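Local coordinates for protein lectin (Trichosanthes anguina, PDB 4HR6) that probably binds carbohydrate as a seed lectin, being a three-chain, nontoxic homologue of the type II ribosome-inactivating proteins, at residues B[154-157]-B[158-161]; B[183-186]-B[187-190]; B[97-100]-B[101-104]. One frame throughout, in Å; residues are numbered along the deposited sequence.

Interaction 1: residues B[154-157]-B[158-161]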
ATOM      1  N   SER B 154      -1.210  -3.662 -10.452  1.00 26.95           N
ATOM      2  CA  SER B 154      -1.267  -5.115 -10.356  1.00 27.19           C
ATOM      3  C   SER B 154      -0.213  -5.810 -11.245  1.00 26.79           C
ATOM      4  O   SER B 154       0.409  -6.765 -10.833  1.00 24.78           O
ATOM      5  CB  SER B 154      -2.648  -5.636 -10.752  1.00 28.26           C
ATOM      6  OG  SER B 154      -3.687  -5.099  -9.985  1.00 25.76           O
ATOM      7  N   LEU B 155      -0.059  -5.358 -12.489  1.00 28.69           N
ATOM      8  CA  LEU B 155       0.949  -5.928 -13.390  1.00 27.99           C
ATOM      9  C   LEU B 155       2.352  -5.774 -12.808  1.00 28.61           C
ATOM     10  O   LEU B 155       3.135  -6.710 -12.834  1.00 28.34           O
ATOM     11  CB  LEU B 155       0.923  -5.242 -14.769  1.00 28.51           C
ATOM     12  CG  LEU B 155       2.019  -5.659 -15.765  1.00 30.90           C
ATOM     13  CD1 LEU B 155       1.926  -7.119 -16.137  1.00 33.61           C
ATOM     14  CD2 LEU B 155       1.919  -4.848 -17.035  1.00 34.13           C
ATOM     15  N   GLN B 156       2.674  -4.585 -12.309  1.00 28.62           N
ATOM     16  CA  GLN B 156       4.008  -4.340 -11.800  1.00 32.50           C
ATOM     17  C   GLN B 156       4.318  -5.127 -10.531  1.00 34.10           C
ATOM     18  O   GLN B 156       5.458  -5.542 -10.320  1.00 34.24           O
ATOM     19  CB  GLN B 156       4.242  -2.846 -11.579  1.00 33.94           C
ATOM     20  CG  GLN B 156       4.136  -2.007 -12.844  1.00 36.61           C
ATOM     21  CD  GLN B 156       5.021  -2.505 -13.973  1.00 38.55           C
ATOM     22  OE1 GLN B 156       6.076  -3.096 -13.743  1.00 38.76           O
ATOM     23  NE2 GLN B 156       4.579  -2.284 -15.203  1.00 41.07           N
ATOM     24  N   ILE B 157       3.312  -5.359  -9.694  1.00 34.19           N
ATOM     25  CA  ILE B 157       3.517  -6.217  -8.534  1.00 33.64           C
ATOM     26  C   ILE B 157       3.925  -7.612  -8.981  1.00 32.09           C
ATOM     27  O   ILE B 157       4.877  -8.196  -8.445  1.00 32.38           O
ATOM     28  CB  ILE B 157       2.261  -6.304  -7.643  1.00 32.86           C
ATOM     29  CG1 ILE B 157       2.045  -4.972  -6.944  1.00 32.91           C
ATOM     30  CG2 ILE B 157       2.406  -7.408  -6.589  1.00 32.89           C
ATOM     31  CD1 ILE B 157       0.746  -4.891  -6.173  1.00 34.37           C
ATOM     32  N   GLN B 158       3.179  -8.168  -9.930  1.00 32.33           N
ATOM     33  CA  GLN B 158       3.501  -9.501 -10.438  1.00 30.94           C
ATOM     34  C   GLN B 158       4.868  -9.538 -11.110  1.00 30.88           C
ATOM     35  O   GLN B 158       5.666 -10.454 -10.886  1.00 29.94           O
ATOM     36  CB  GLN B 158       2.406 -10.010 -11.358  1.00 32.97           C
ATOM     37  CG  GLN B 158       1.146 -10.410 -10.577  1.00 32.92           C
ATOM     38  CD  GLN B 158      -0.148 -10.288 -11.373  1.00 34.29           C
ATOM     39  OE1 GLN B 158      -0.273 -10.824 -12.476  1.00 36.10           O
ATOM     40  NE2 GLN B 158      -1.127  -9.600 -10.801  1.00 33.78           N
ATOM     41  N   ALA B 159       5.152  -8.507 -11.886  1.00 29.73           N
ATOM     42  CA  ALA B 159       6.396  -8.398 -12.594  1.00 30.30           C
ATOM     43  C   ALA B 159       7.586  -8.296 -11.638  1.00 35.62           C
ATOM     44  O   ALA B 159       8.659  -8.836 -11.911  1.00 37.11           O
ATOM     45  CB  ALA B 159       6.345  -7.189 -13.499  1.00 29.72           C
ATOM     46  N   SER B 160       7.378  -7.609 -10.515  1.00 36.42           N
ATOM     47  CA  SER B 160       8.420  -7.378  -9.518  1.00 34.13           C
ATOM     48  C   SER B 160       8.981  -8.646  -8.899  1.00 34.67           C
ATOM     49  O   SER B 160      10.072  -8.620  -8.340  1.00 34.56           O
ATOM     50  CB  SER B 160       7.885  -6.504  -8.387  1.00 34.31           C
ATOM     51  OG  SER B 160       7.126  -7.299  -7.476  1.00 33.21           O
ATOM     52  N   THR B 161       8.252  -9.753  -8.987  1.00 36.30           N
ATOM     53  CA  THR B 161       8.729 -10.994  -8.413  1.00 36.87           C
ATOM     54  C   THR B 161       9.956 -11.549  -9.132  1.00 40.62           C
ATOM     55  O   THR B 161      10.636 -12.414  -8.582  1.00 38.07           O
ATOM     56  CB  THR B 161       7.667 -12.094  -8.441  1.00 37.77           C
ATOM     57  OG1 THR B 161       7.258 -12.327  -9.788  1.00 37.41           O
ATOM     58  CG2 THR B 161       6.468 -11.702  -7.593  1.00 41.08           C
TER
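The carbonyl oxygen of Ile157 is gripped from one residue, Ser160: the hydroxyl OG bonds to Ile157 O at 2.6 Å, and Ser160 N adds a weak bond to the same oxygen. This occurs where helix 141-159 runs out, so side-chain hydroxyls help take up carbonyls of its last turn. The serine reaches back because its chi1 of 80° folds OG toward the preceding turn; it meets Ile157 O 25° off the carbonyl plane. Thr161 repeats the device one residue on, its OG1 donating to Gln158 O at 2.7 Å, almost in line with the carbonyl bond, while Thr161 N bonds to that same oxygen.

Upstream the ordinary helical ladder persists. Ala159 N donates to Leu155 O at 2.9 Å, and Ser160 N to Gln156 O at 2.8 Å. A residue with no side chain beyond CB fits here, since Ala159 CB is already 3.3 Å from Leu155 O and Glu2 of another chain packs on it. Gln158, extended beyond CG, runs back alongside the previous turn, bringing NE2 to 3.2 Å from Ser154 O at an angle too poor for a bond. Its amide is taken up by residues 198-202 instead: NE2 bonds to Leu199 O and Gln198 OE1, while OE1 accepts from His201 N and Cys202 N.

Ser160 OG also bonds to Tyr32 OH of a third chain. Ser160 thus serves both the C-terminal end of helix 141-159 and a chain interface, and the Gln158 amide, bonded through oxygen and nitrogen, is probably fixed in rotation within this buried setting.

Interaction 2: residues B[183-186]-B[187-190]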
ATOM      1  N   VAL B 183       6.551   5.872  -8.176  1.00 40.62           N
ATOM      2  CA  VAL B 183       6.837   4.625  -7.492  1.00 41.00           C
ATOM      3  C   VAL B 183       7.404   3.609  -8.500  1.00 40.26           C
ATOM      4  O   VAL B 183       6.812   3.364  -9.559  1.00 39.09           O
ATOM      5  CB  VAL B 183       5.537   4.071  -6.863  1.00 40.37           C
ATOM      6  CG1 VAL B 183       5.782   2.749  -6.175  1.00 44.53           C
ATOM      7  CG2 VAL B 183       4.957   5.085  -5.904  1.00 43.45           C
ATOM      8  N   ASP B 184       8.532   3.004  -8.153  1.00 37.82           N
ATOM      9  CA  ASP B 184       9.218   2.080  -9.044  1.00 37.66           C
ATOM     10  C   ASP B 184       9.567   0.764  -8.367  1.00 35.98           C
ATOM     11  O   ASP B 184      10.375   0.006  -8.883  1.00 33.15           O
ATOM     12  CB  ASP B 184      10.473   2.753  -9.610  1.00 41.17           C
ATOM     13  CG  ASP B 184      11.562   2.945  -8.570  1.00 44.21           C
ATOM     14  OD1 ASP B 184      12.746   2.720  -8.915  1.00 44.63           O
ATOM     15  OD2 ASP B 184      11.236   3.293  -7.407  1.00 44.59           O
ATOM     16  N   SER B 185       8.939   0.480  -7.219  1.00 36.63           N
ATOM     17  CA  SER B 185       9.182  -0.766  -6.496  1.00 36.36           C
ATOM     18  C   SER B 185       8.053  -1.023  -5.524  1.00 34.52           C
ATOM     19  O   SER B 185       7.232  -0.156  -5.281  1.00 36.11           O
ATOM     20  CB  SER B 185      10.508  -0.699  -5.717  1.00 36.35           C
ATOM     21  OG  SER B 185      10.378   0.140  -4.584  1.00 36.08           O
ATOM     22  N   ILE B 186       8.029  -2.210  -4.947  1.00 35.31           N
ATOM     23  CA  ILE B 186       7.042  -2.513  -3.927  1.00 39.01           C
ATOM     24  C   ILE B 186       7.342  -1.922  -2.543  1.00 39.04           C
ATOM     25  O   ILE B 186       6.507  -2.016  -1.661  1.00 37.73           O
ATOM     26  CB  ILE B 186       6.901  -4.012  -3.703  1.00 42.38           C
ATOM     27  CG1 ILE B 186       8.271  -4.623  -3.409  1.00 43.13           C
ATOM     28  CG2 ILE B 186       6.214  -4.658  -4.889  1.00 47.82           C
ATOM     29  CD1 ILE B 186       8.178  -5.805  -2.487  1.00 47.71           C
ATOM     30  N   TYR B 187       8.521  -1.326  -2.354  1.00 37.90           N
ATOM     31  CA  TYR B 187       8.996  -0.976  -1.017  1.00 38.26           C
ATOM     32  C   TYR B 187       8.444   0.371  -0.605  1.00 38.70           C
ATOM     33  O   TYR B 187       9.154   1.170  -0.010  1.00 42.92           O
ATOM     34  CB  TYR B 187      10.540  -1.001  -0.970  1.00 35.17           C
ATOM     35  CG  TYR B 187      11.062  -2.346  -1.378  1.00 32.45           C
ATOM     36  CD1 TYR B 187      11.738  -2.526  -2.574  1.00 33.53           C
ATOM     37  CD2 TYR B 187      10.807  -3.447  -0.609  1.00 31.83           C
ATOM     38  CE1 TYR B 187      12.190  -3.770  -2.966  1.00 30.82           C
ATOM     39  CE2 TYR B 187      11.243  -4.699  -0.994  1.00 33.44           C
ATOM     40  CZ  TYR B 187      11.942  -4.841  -2.172  1.00 33.73           C
ATOM     41  OH  TYR B 187      12.364  -6.084  -2.544  1.00 34.28           O
ATOM     42  N   TYR B 188       7.183   0.625  -0.957  1.00 39.45           N
ATOM     43  CA  TYR B 188       6.477   1.836  -0.561  1.00 39.78           C
ATOM     44  C   TYR B 188       5.163   1.436   0.108  1.00 39.30           C
ATOM     45  O   TYR B 188       4.430   0.583  -0.415  1.00 35.18           O
ATOM     46  CB  TYR B 188       6.201   2.723  -1.761  1.00 39.13           C
ATOM     47  CG  TYR B 188       7.444   3.308  -2.373  1.00 42.07           C
ATOM     48  CD1 TYR B 188       8.196   2.578  -3.287  1.00 43.15           C
ATOM     49  CD2 TYR B 188       7.869   4.594  -2.049  1.00 42.39           C
ATOM     50  CE1 TYR B 188       9.338   3.103  -3.857  1.00 43.05           C
ATOM     51  CE2 TYR B 188       9.018   5.123  -2.604  1.00 43.36           C
ATOM     52  CZ  TYR B 188       9.750   4.371  -3.514  1.00 45.36           C
ATOM     53  OH  TYR B 188      10.897   4.869  -4.098  1.00 44.87           O
ATOM     54  N   PRO B 189       4.869   2.019   1.282  1.00 39.98           N
ATOM     55  CA  PRO B 189       3.630   1.606   1.944  1.00 39.55           C
ATOM     56  C   PRO B 189       2.389   1.928   1.125  1.00 37.85           C
ATOM     57  O   PRO B 189       1.390   1.196   1.200  1.00 36.12           O
ATOM     58  CB  PRO B 189       3.644   2.385   3.278  1.00 40.26           C
ATOM     59  CG  PRO B 189       4.740   3.375   3.176  1.00 39.50           C
ATOM     60  CD  PRO B 189       5.699   2.886   2.138  1.00 40.86           C
ATOM     61  N   ILE B 190       2.461   2.979   0.307  1.00 36.79           N
ATOM     62  CA  ILE B 190       1.315   3.345  -0.516  1.00 38.64           C
ATOM     63  C   ILE B 190       1.052   2.350  -1.653  1.00 36.75           C
ATOM     64  O   ILE B 190       0.089   2.496  -2.391  1.00 35.48           O
ATOM     65  CB  ILE B 190       1.401   4.781  -1.045  1.00 41.51           C
ATOM     66  CG1 ILE B 190       2.434   4.922  -2.162  1.00 43.03           C
ATOM     67  CG2 ILE B 190       1.717   5.740   0.090  1.00 42.04           C
ATOM     68  CD1 ILE B 190       2.502   6.334  -2.701  1.00 44.16           C
TER
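A beta-strand running into a short helix makes this turn: strand 180-185, paired antiparallel with 166-174, ends at Ser185, and helix 189-192 starts just after Tyr188, its N-cap residue. Within the turn Tyr187 N donates to Ser185 OG at 3.3 Å with an N-H...O angle of 158°, an ST turn. A chi1 of 73° swings the serine hydroxyl over to meet this N-H. Tyr188 N adds a weak bond to Ile186 O at 2.8 Å.

The tyrosines take up quite different surroundings. Ile186 lays its CG1 over the centre of the Tyr187 ring, 3.8 Å from the centroid and only 7° off the ring normal, a CH-pi contact; its CD1 extends across the same face to 3.6 Å from Tyr187 CE2. An aliphatic branch suits this place, since its C-H groups can point into the ring face. The Tyr188 ring turns back toward the strand instead. Ser185 OG meets its edge, 3.2 Å from Tyr188 CE1, and Val183 CG1 approaches Tyr188 CD1 at 3.8 Å, the two side chains running antiparallel alongside one another. Val183 CG2 also touches Ile190 CD1, tying strand to helix.

The polar ends find partners beyond the turn. Tyr187 OH bonds to Gln164 O of the same chain, and Tyr188 OH to Tyr134 N of a neighbouring chain. Asp184 makes a salt bridge to Arg8 of that neighbouring chain, and Ser185 OG bonds to its Val131 O. The buried carboxylate therefore has a cationic partner that would probably stabilise its negative charge. Apolar packing reaches across as well, Tyr187 on Val89 of that chain and Ile186 on Tyr32 of a third, so polar bonds and apolar contacts both meet the neighbouring chains.

Interaction 3: residues B[97-100]-B[101-104]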
ATOM      1  N   ASN B  97     -35.224   2.963  -9.812  1.00 34.15           N
ATOM      2  CA  ASN B  97     -36.239   3.532 -10.687  1.00 35.68           C
ATOM      3  C   ASN B  97     -35.828   3.522 -12.140  1.00 37.03           C
ATOM      4  O   ASN B  97     -36.601   3.952 -12.995  1.00 34.52           O
ATOM      5  CB  ASN B  97     -36.517   4.987 -10.291  1.00 39.20           C
ATOM      6  CG  ASN B  97     -37.028   5.117  -8.867  1.00 40.30           C
ATOM      7  OD1 ASN B  97     -36.630   6.018  -8.134  1.00 44.77           O
ATOM      8  ND2 ASN B  97     -37.901   4.212  -8.470  1.00 41.47           N
ATOM      9  N   ALA B  98     -34.596   3.089 -12.416  1.00 35.47           N
ATOM     10  CA  ALA B  98     -34.064   3.070 -13.774  1.00 37.00           C
ATOM     11  C   ALA B  98     -34.245   4.419 -14.462  1.00 37.78           C
ATOM     12  O   ALA B  98     -34.621   4.506 -15.622  1.00 39.05           O
ATOM     13  CB  ALA B  98     -34.698   1.953 -14.587  1.00 38.35           C
ATOM     14  N   ASP B  99     -33.903   5.480 -13.745  1.00 39.45           N
ATOM     15  CA  ASP B  99     -34.022   6.827 -14.276  1.00 36.47           C
ATOM     16  C   ASP B  99     -32.904   7.134 -15.256  1.00 36.18           C
ATOM     17  O   ASP B  99     -31.768   7.334 -14.846  1.00 38.26           O
ATOM     18  CB  ASP B  99     -33.998   7.829 -13.129  1.00 37.93           C
ATOM     19  CG  ASP B  99     -34.495   9.174 -13.536  1.00 38.82           C
ATOM     20  OD1 ASP B  99     -35.112   9.809 -12.676  1.00 42.87           O
ATOM     21  OD2 ASP B  99     -34.280   9.593 -14.704  1.00 37.16           O
ATOM     22  N   PRO B 100     -33.223   7.225 -16.560  1.00 36.73           N
ATOM     23  CA  PRO B 100     -32.120   7.297 -17.511  1.00 39.71           C
ATOM     24  C   PRO B 100     -31.297   8.588 -17.437  1.00 39.60           C
ATOM     25  O   PRO B 100     -30.180   8.610 -17.908  1.00 43.39           O
ATOM     26  CB  PRO B 100     -32.819   7.175 -18.879  1.00 40.84           C
ATOM     27  CG  PRO B 100     -34.207   7.658 -18.649  1.00 38.81           C
ATOM     28  CD  PRO B 100     -34.535   7.449 -17.197  1.00 37.13           C
ATOM     29  N   LYS B 101     -31.863   9.649 -16.880  1.00 41.68           N
ATOM     30  CA  LYS B 101     -31.125  10.904 -16.644  1.00 43.08           C
ATOM     31  C   LYS B 101     -29.951  10.755 -15.652  1.00 38.89           C
ATOM     32  O   LYS B 101     -28.905  11.337 -15.856  1.00 40.86           O
ATOM     33  CB  LYS B 101     -32.073  11.986 -16.112  1.00 43.86           C
ATOM     34  CG  LYS B 101     -32.815  12.750 -17.195  1.00 48.92           C
ATOM     35  CD  LYS B 101     -34.094  13.396 -16.671  1.00 51.98           C
ATOM     36  CE  LYS B 101     -35.328  12.537 -16.924  1.00 56.73           C
ATOM     37  NZ  LYS B 101     -35.643  11.535 -15.865  1.00 54.23           N
ATOM     38  N   LEU B 102     -30.147   9.973 -14.598  1.00 34.86           N
ATOM     39  CA  LEU B 102     -29.229   9.899 -13.478  1.00 36.75           C
ATOM     40  C   LEU B 102     -28.386   8.614 -13.386  1.00 35.15           C
ATOM     41  O   LEU B 102     -27.667   8.415 -12.397  1.00 32.93           O
ATOM     42  CB  LEU B 102     -30.036  10.071 -12.191  1.00 38.24           C
ATOM     43  CG  LEU B 102     -30.643  11.473 -12.061  1.00 39.98           C
ATOM     44  CD1 LEU B 102     -31.695  11.535 -10.969  1.00 41.93           C
ATOM     45  CD2 LEU B 102     -29.546  12.482 -11.798  1.00 40.65           C
ATOM     46  N   LEU B 103     -28.464   7.764 -14.409  1.00 34.67           N
ATOM     47  CA  LEU B 103     -27.807   6.465 -14.393  1.00 34.14           C
ATOM     48  C   LEU B 103     -26.284   6.551 -14.407  1.00 30.15           C
ATOM     49  O   LEU B 103     -25.654   5.951 -13.575  1.00 29.70           O
ATOM     50  CB  LEU B 103     -28.294   5.550 -15.537  1.00 35.67           C
ATOM     51  CG  LEU B 103     -29.600   4.778 -15.350  1.00 39.37           C
ATOM     52  CD1 LEU B 103     -29.653   3.651 -16.373  1.00 42.92           C
ATOM     53  CD2 LEU B 103     -29.779   4.211 -13.953  1.00 40.25           C
ATOM     54  N   PRO B 104     -25.695   7.262 -15.372  1.00 31.11           N
ATOM     55  CA  PRO B 104     -24.231   7.299 -15.410  1.00 31.66           C
ATOM     56  C   PRO B 104     -23.644   7.854 -14.106  1.00 31.24           C
ATOM     57  O   PRO B 104     -22.711   7.297 -13.545  1.00 30.03           O
ATOM     58  CB  PRO B 104     -23.925   8.249 -16.573  1.00 30.91           C
ATOM     59  CG  PRO B 104     -25.152   8.313 -17.387  1.00 31.22           C
ATOM     60  CD  PRO B 104     -26.304   7.998 -16.497  1.00 31.45           C
TER
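The carboxylate of Asp99 is the flat group that meets Lys101 here, and both contacts fall on one oxygen. Lys101 NZ comes to the syn side of Asp99 OD2 at 2.6 Å, 16° out of the carboxylate plane, as a salt bridge. Lys101 N reaches the same Asp99 OD2 on its anti side at 3.3 Å, tilted 26° from that plane. The other oxygen, Asp99 OD1, lies 4.2 Å from Leu102 CD1.

Asp99 can offer its acid to residues ahead because CG stands anti to the backbone N (chi1 -164°). The lysine chain bends at both chi3 and chi4, folding its amine back over the turn. Aspartate suits the place: its short chain holds OD2 close to the backbone N-H two residues on, forming an Asx turn. Asp99 O in turn accepts from Leu102 N at 3.1 Å, the donor well above the carbonyl plane, and Leu103 CG packs 3.4 Å from Asp99 O. Pro100 and Lys101 are the solvent-exposed residues of the turn.

Before this turn, helix 85-96 closes in a Schellman motif at Ala98; after it, helix 103-119 begins, with Leu102 as N-cap. Leu102 lies on Phe90 and Asn94 of helix 85-96, Leu103 on Leu95 and on Tyr30 of strand 26-32, and Pro104 against Ala73 and Ala74 of helix 67-74.

How the interactions relate
Interactions 1 and 2 are buried, lie on the same side of the chain's centre and touch through Ser160 OG and Ile186 CG2, 3.8 Å apart; both also border other chains. Interaction 3 lies on the opposite side, its nearest atoms about 23 Å from interaction 1, and meets no other protein chain of the assembly. Each marks a helix boundary: interaction 1 the end of helix 141-159, interaction 2 the passage from strand to helix, interaction 3 the link between two helices. Hydroxyls and amides serve interaction 1; interaction 2 combines aromatic and aliphatic packing with an ST-turn bond and polar links to another chain; an acid-lysine pair spans the more exposed turn of interaction 3.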